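Local coordinates for copper-transporting ATPase RAN1 (Arabidopsis thaliana, PDB 3DXS), which probably transports copper across membranes by hydrolysing ATP, using amino-terminal metal-binding domains such as this one, and belongs to the ethylene signalling pathway, at residues R2-G7 and E54-E59; A22-V27 and F31-A36. The protein carries 1 engineered substitution. All coordinates share one frame; numbering follows the deposited sequence. Where two conformers were deposited one is given.

Contact 1 (R2-G7 and E54-E59); sequences RKIQVG and EDIKEE. Unlike the reference sequence in segment 54-59: Glu59 (reference Ala).
Ile4 and Val6 of strand segment 2-7 face Ile56 of helix segment 54-59, and no hydrogen bond passes between the two backbones. Their closest CA atoms, Val6 CA and Lys57 CA, stand 7.6 Å apart, a gap bridged by side chains alone. The helix keeps its own bonding, with Glu58 N giving a hydrogen bond of 2.9 Å to Glu54 O. Within segment 54-59, Ile56 alone touches segment 2-7, and it splits its two branches between two partners. Its CD1 meets Ile4 CD1 tip to tip at 3.8 Å. From Ile4 the reach comes through CG1, set between the backbone N and the carbonyl carbon (chi1 55°) and then fully extended (chi2 -179°), which carries the terminal methyl straight out toward the helix. The short branch of Ile56, CG2, lies obliquely across Val6, with Ile56 CG2 4.2 Å from Val6 CG2. This is helix-on-sheet packing of the ferredoxin-like fold of heavy-metal-associated domains: strand 2-9 runs between strands 41-46 and 66-72, and alternate residues supply the face under the helices. All three touching residues are buried, and Phe46 and Val51 press on Ile56 as well, while Ile69 packs on Ile4 and Ile60 on Val6. Lys3 and Gln5, in the alternate positions, serve the other face, where Lys3 NZ forms a salt bridge with Glu73 OE2 and Gln5 NE2 a hydrogen bond with Glu73 OE1. Lys57 leads away from the strand to a salt bridge with Glu61 and a hydrogen bond with Ala67 O.

Contact 2 (A22-V27 and F31-A36); sequences AALMNV and FKASVA
Met25 folds back over the start of strand segment 31-36 through two bends of the same sense, chi2 -52° and chi3 -60°, which swing its sulfur and methyl in from the flank of the helix. Leu24 has CG beside its backbone N (chi1 -77°), with CB already directed at the strand. Its CB rests 3.7 Å from Ala33 CB, and one methyl, Leu24 CD1, comes to 4.0 Å from that same Ala33 CB, two points of one side chain on a single methyl. Small groups at the touching point bring the backbones close, and Leu24 CA and Ala33 CA are 6.4 Å apart. The sulfur of Met25 approaches main chain more than side chain: Met25 SD lies 3.7 Å from Ala33 N and 4.0 Å from Lys32 CA. Beyond it, Met25 CE touches Phe31 O at 3.6 Å, a methyl against a carbonyl oxygen. No hydrogen bond crosses the contact. Leu24 and Ala33 are buried, whereas Met25, Phe31 and Lys32 lie on the surface, so the buried apolar pair is bordered by a thioether lying on main chain at the surface end of the contact. Val27 N bonds to Leu24 O at 3.0 Å as the chain turns toward the strand. Phe31 and Lys32 together face Val45 in a classic beta bulge, just where Met25 lies. Farther along the strand, Val35 packs on Val20 and Ser17 of helix 14-25, and Leu24 reaches past Ala33 to Ala42 and Val44 of strand 41-46 and to Ile56 and Ile60 of helix 53-63.

Both contacts lay a helix on the same face of the four-stranded sheet, but on different strands: contact 1 on the inner strand 2-9, contact 2 on 30-36, one of the two edge strands. Contact 1 is wholly buried and made by branched aliphatic side chains; contact 2 is half surface, adding a thioether over main chain. They meet between helix 53-63 and the end of segment 22-27: Ile56 CG2 is 3.6 Å from Leu24 CD2, and CB of the engineered Glu59 is 3.4 Å from CG2 of Val27 in the following loop. Neither includes Cys13 or Cys16, which bind zinc in this crystal at the other end of helix 14-25.

Contact 1 (R2-G7 and E54-E59)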
loop_
_atom_site.group_PDB
_atom_site.type_symbol
_atom_site.label_atom_id
_atom_site.label_comp_id
_atom_site.label_asym_id
_atom_site.label_seq_id
_atom_site.Cartn_x
_atom_site.Cartn_y
_atom_site.Cartn_z
ATOM N N ARG A 2 -10.408 7.433 -3.429
ATOM C CA ARG A 2 -10.846 6.044 -3.384
ATOM C C ARG A 2 -10.022 5.336 -2.333
ATOM O O ARG A 2 -8.978 5.839 -1.916
ATOM C CB ARG A 2 -10.653 5.384 -4.740
ATOM C CG ARG A 2 -11.506 5.991 -5.838
ATOM N N LYS A 3 -10.504 4.184 -1.879
ATOM C CA LYS A 3 -9.752 3.364 -0.916
ATOM C C LYS A 3 -9.666 1.918 -1.366
ATOM O O LYS A 3 -10.666 1.301 -1.712
ATOM C CB LYS A 3 -10.391 3.431 0.479
ATOM C CG LYS A 3 -9.601 2.699 1.566
ATOM C CD LYS A 3 -10.282 2.796 2.923
ATOM C CE LYS A 3 -9.473 2.143 4.047
ATOM N NZ LYS A 3 -10.236 2.071 5.348
ATOM N N ILE A 4 -8.446 1.407 -1.363
ATOM C CA ILE A 4 -8.169 -0.004 -1.738
ATOM C C ILE A 4 -7.489 -0.760 -0.610
ATOM O O ILE A 4 -6.785 -0.195 0.221
ATOM C CB ILE A 4 -7.338 -0.159 -3.035
ATOM C CG1 ILE A 4 -6.019 0.630 -2.960
ATOM C CG2 ILE A 4 -8.172 0.234 -4.221
ATOM C CD1 ILE A 4 -5.155 0.544 -4.191
ATOM N N GLN A 5 -7.750 -2.056 -0.609
ATOM C CA GLN A 5 -7.105 -3.010 0.283
ATOM C C GLN A 5 -6.118 -3.822 -0.514
ATOM O O GLN A 5 -6.482 -4.584 -1.395
ATOM C CB GLN A 5 -8.156 -3.928 0.922
ATOM C CG GLN A 5 -9.231 -3.168 1.663
ATOM C CD GLN A 5 -10.390 -4.036 2.142
ATOM O OE1 GLN A 5 -10.453 -5.238 1.860
ATOM N NE2 GLN A 5 -11.318 -3.422 2.876
ATOM N N VAL A 6 -4.847 -3.599 -0.219
ATOM C CA VAL A 6 -3.751 -4.240 -0.940
ATOM C C VAL A 6 -3.165 -5.371 -0.122
ATOM O O VAL A 6 -2.901 -5.246 1.069
ATOM C CB VAL A 6 -2.635 -3.215 -1.281
ATOM C CG1 VAL A 6 -1.632 -3.810 -2.241
ATOM C CG2 VAL A 6 -3.228 -1.944 -1.863
ATOM N N GLY A 7 -2.970 -6.493 -0.787
ATOM C CA GLY A 7 -2.274 -7.623 -0.184
ATOM C C GLY A 7 -0.786 -7.427 -0.364
ATOM O O GLY A 7 -0.318 -7.021 -1.421
ATOM N N GLU A 54 -2.259 0.309 -9.755
ATOM C CA GLU A 54 -1.065 -0.335 -10.302
ATOM C C GLU A 54 0.196 0.349 -9.785
ATOM O O GLU A 54 1.223 -0.272 -9.552
ATOM C CB GLU A 54 -1.091 -0.318 -11.838
ATOM C CG GLU A 54 -2.256 -1.093 -12.449
ATOM C CD GLU A 54 -3.501 -0.240 -12.681
ATOM O OE1 GLU A 54 -3.631 0.826 -12.044
ATOM O OE2 GLU A 54 -4.353 -0.641 -13.502
ATOM N N ASP A 55 0.079 1.650 -9.606
ATOM C CA ASP A 55 1.197 2.476 -9.164
ATOM C C ASP A 55 1.460 2.236 -7.685
ATOM O O ASP A 55 2.591 2.252 -7.207
ATOM C CB ASP A 55 0.914 3.956 -9.416
ATOM C CG ASP A 55 0.569 4.226 -10.850
ATOM O OD1 ASP A 55 1.379 3.834 -11.714
ATOM O OD2 ASP A 55 -0.506 4.818 -11.102
ATOM N N ILE A 56 0.377 1.991 -6.978
ATOM C CA ILE A 56 0.440 1.705 -5.536
ATOM C C ILE A 56 1.112 0.353 -5.329
ATOM O O ILE A 56 1.998 0.185 -4.496
ATOM C CB ILE A 56 -0.967 1.786 -4.894
ATOM C CG1 ILE A 56 -1.373 3.258 -4.843
ATOM C CG2 ILE A 56 -0.983 1.157 -3.475
ATOM C CD1 ILE A 56 -2.820 3.498 -4.489
ATOM N N LYS A 57 0.684 -0.595 -6.141
ATOM C CA LYS A 57 1.255 -1.953 -6.145
ATOM C C LYS A 57 2.749 -1.890 -6.435
ATOM O O LYS A 57 3.562 -2.510 -5.763
ATOM C CB LYS A 57 0.550 -2.849 -7.180
ATOM C CG LYS A 57 1.284 -4.112 -7.558
ATOM C CD LYS A 57 0.471 -4.857 -8.639
ATOM C CE LYS A 57 1.321 -5.723 -9.550
ATOM N NZ LYS A 57 1.862 -6.889 -8.843
ATOM N N GLU A 58 3.094 -1.083 -7.425
ATOM C CA GLU A 58 4.487 -0.959 -7.868
ATOM C C GLU A 58 5.373 -0.347 -6.782
ATOM O O GLU A 58 6.523 -0.748 -6.609
ATOM C CB GLU A 58 4.583 -0.156 -9.185
ATOM C CG GLU A 58 5.994 0.096 -9.694
ATOM C CD GLU A 58 6.011 0.592 -11.131
ATOM O OE1 GLU A 58 5.016 0.362 -11.855
ATOM O OE2 GLU A 58 7.010 1.214 -11.537
ATOM N N GLU A 59 4.827 0.618 -6.056
ATOM C CA GLU A 59 5.571 1.259 -4.961
ATOM C C GLU A 59 5.935 0.256 -3.877
ATOM O O GLU A 59 7.024 0.284 -3.301
ATOM C CB GLU A 59 4.795 2.441 -4.351
#

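Contact 2 (A22-V27 and F31-A36)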
loop_
_atom_site.group_PDB
_atom_site.type_symbol
_atom_site.label_atom_id
_atom_site.label_comp_id
_atom_site.label_asym_id
_atom_site.label_seq_id
_atom_site.Cartn_x
_atom_site.Cartn_y
_atom_site.Cartn_z
ATOM N N ALA A 22 5.863 3.977 4.775
ATOM C CA ALA A 22 6.727 5.103 4.387
ATOM C C ALA A 22 6.758 5.233 2.869
ATOM O O ALA A 22 6.621 6.321 2.300
ATOM C CB ALA A 22 8.148 4.922 4.941
ATOM N N ALA A 23 6.895 4.092 2.229
ATOM C CA ALA A 23 6.967 4.033 0.768
ATOM C C ALA A 23 5.685 4.557 0.157
ATOM O O ALA A 23 5.670 5.323 -0.809
ATOM C CB ALA A 23 7.244 2.589 0.278
ATOM N N LEU A 24 4.587 4.128 0.740
ATOM C CA LEU A 24 3.272 4.488 0.217
ATOM C C LEU A 24 3.037 5.987 0.382
ATOM O O LEU A 24 2.464 6.648 -0.488
ATOM C CB LEU A 24 2.155 3.669 0.881
ATOM C CG LEU A 24 2.068 2.243 0.326
ATOM C CD1 LEU A 24 1.182 1.360 1.209
ATOM C CD2 LEU A 24 1.563 2.240 -1.117
ATOM N N MET A 25 3.511 6.530 1.495
ATOM C CA MET A 25 3.242 7.956 1.825
ATOM C C MET A 25 4.078 8.878 0.939
ATOM O O MET A 25 3.840 10.090 0.845
ATOM C CB MET A 25 3.461 8.248 3.305
ATOM C CG MET A 25 2.340 7.698 4.182
ATOM S SD MET A 25 0.678 8.175 3.672
ATOM C CE MET A 25 0.743 9.963 3.782
ATOM N N ASN A 26 5.044 8.272 0.280
ATOM C CA ASN A 26 5.900 8.982 -0.671
ATOM C C ASN A 26 5.365 8.920 -2.089
ATOM O O ASN A 26 5.928 9.506 -3.000
ATOM C CB ASN A 26 7.334 8.472 -0.631
ATOM C CG ASN A 26 8.151 9.130 0.464
ATOM O OD1 ASN A 26 7.696 10.068 1.112
ATOM N ND2 ASN A 26 9.361 8.638 0.675
ATOM N N VAL A 27 4.266 8.215 -2.266
ATOM C CA VAL A 27 3.621 8.142 -3.587
ATOM C C VAL A 27 2.691 9.345 -3.754
ATOM O O VAL A 27 1.747 9.518 -3.006
ATOM C CB VAL A 27 2.829 6.821 -3.776
ATOM C CG1 VAL A 27 2.084 6.791 -5.113
ATOM C CG2 VAL A 27 3.750 5.620 -3.679
ATOM N N PHE A 31 -3.094 9.664 0.175
ATOM C CA PHE A 31 -3.502 10.503 1.314
ATOM C C PHE A 31 -3.242 9.825 2.643
ATOM O O PHE A 31 -2.799 10.455 3.600
ATOM C CB PHE A 31 -4.980 10.910 1.209
ATOM C CG PHE A 31 -5.509 11.596 2.440
ATOM C CD1 PHE A 31 -5.202 12.928 2.688
ATOM C CD2 PHE A 31 -6.299 10.917 3.359
ATOM C CE1 PHE A 31 -5.673 13.573 3.828
ATOM C CE2 PHE A 31 -6.778 11.559 4.500
ATOM C CZ PHE A 31 -6.461 12.890 4.733
ATOM N N LYS A 32 -3.510 8.528 2.686
ATOM C CA LYS A 32 -3.320 7.735 3.909
ATOM C C LYS A 32 -2.975 6.294 3.577
ATOM O O LYS A 32 -3.505 5.705 2.648
ATOM C CB LYS A 32 -4.584 7.766 4.783
ATOM C CG LYS A 32 -4.361 7.401 6.252
ATOM C CD LYS A 32 -5.650 7.603 7.052
ATOM C CE LYS A 32 -5.442 7.462 8.558
ATOM N NZ LYS A 32 -6.704 7.686 9.312
ATOM N N ALA A 33 -2.064 5.753 4.361
ATOM C CA ALA A 33 -1.667 4.342 4.254
ATOM C C ALA A 33 -1.585 3.701 5.630
ATOM O O ALA A 33 -0.882 4.164 6.522
ATOM C CB ALA A 33 -0.325 4.217 3.504
ATOM N N SER A 34 -2.353 2.641 5.777
ATOM C CA SER A 34 -2.412 1.896 7.026
ATOM C C SER A 34 -2.084 0.431 6.780
ATOM O O SER A 34 -2.812 -0.284 6.096
ATOM C CB SER A 34 -3.797 2.041 7.647
ATOM O OG SER A 34 -4.139 3.411 7.797
ATOM N N VAL A 35 -0.969 0.025 7.348
ATOM C CA VAL A 35 -0.423 -1.312 7.146
ATOM C C VAL A 35 -0.652 -2.163 8.367
ATOM O O VAL A 35 -0.401 -1.746 9.494
ATOM C CB VAL A 35 1.086 -1.255 6.848
ATOM C CG1 VAL A 35 1.626 -2.650 6.571
ATOM C CG2 VAL A 35 1.380 -0.309 5.683
ATOM N N ALA A 36 -1.165 -3.353 8.103
ATOM C CA ALA A 36 -1.421 -4.365 9.121
ATOM C C ALA A 36 -0.498 -5.554 8.924
ATOM O O ALA A 36 -0.762 -6.468 8.149
ATOM C CB ALA A 36 -2.890 -4.809 9.092
#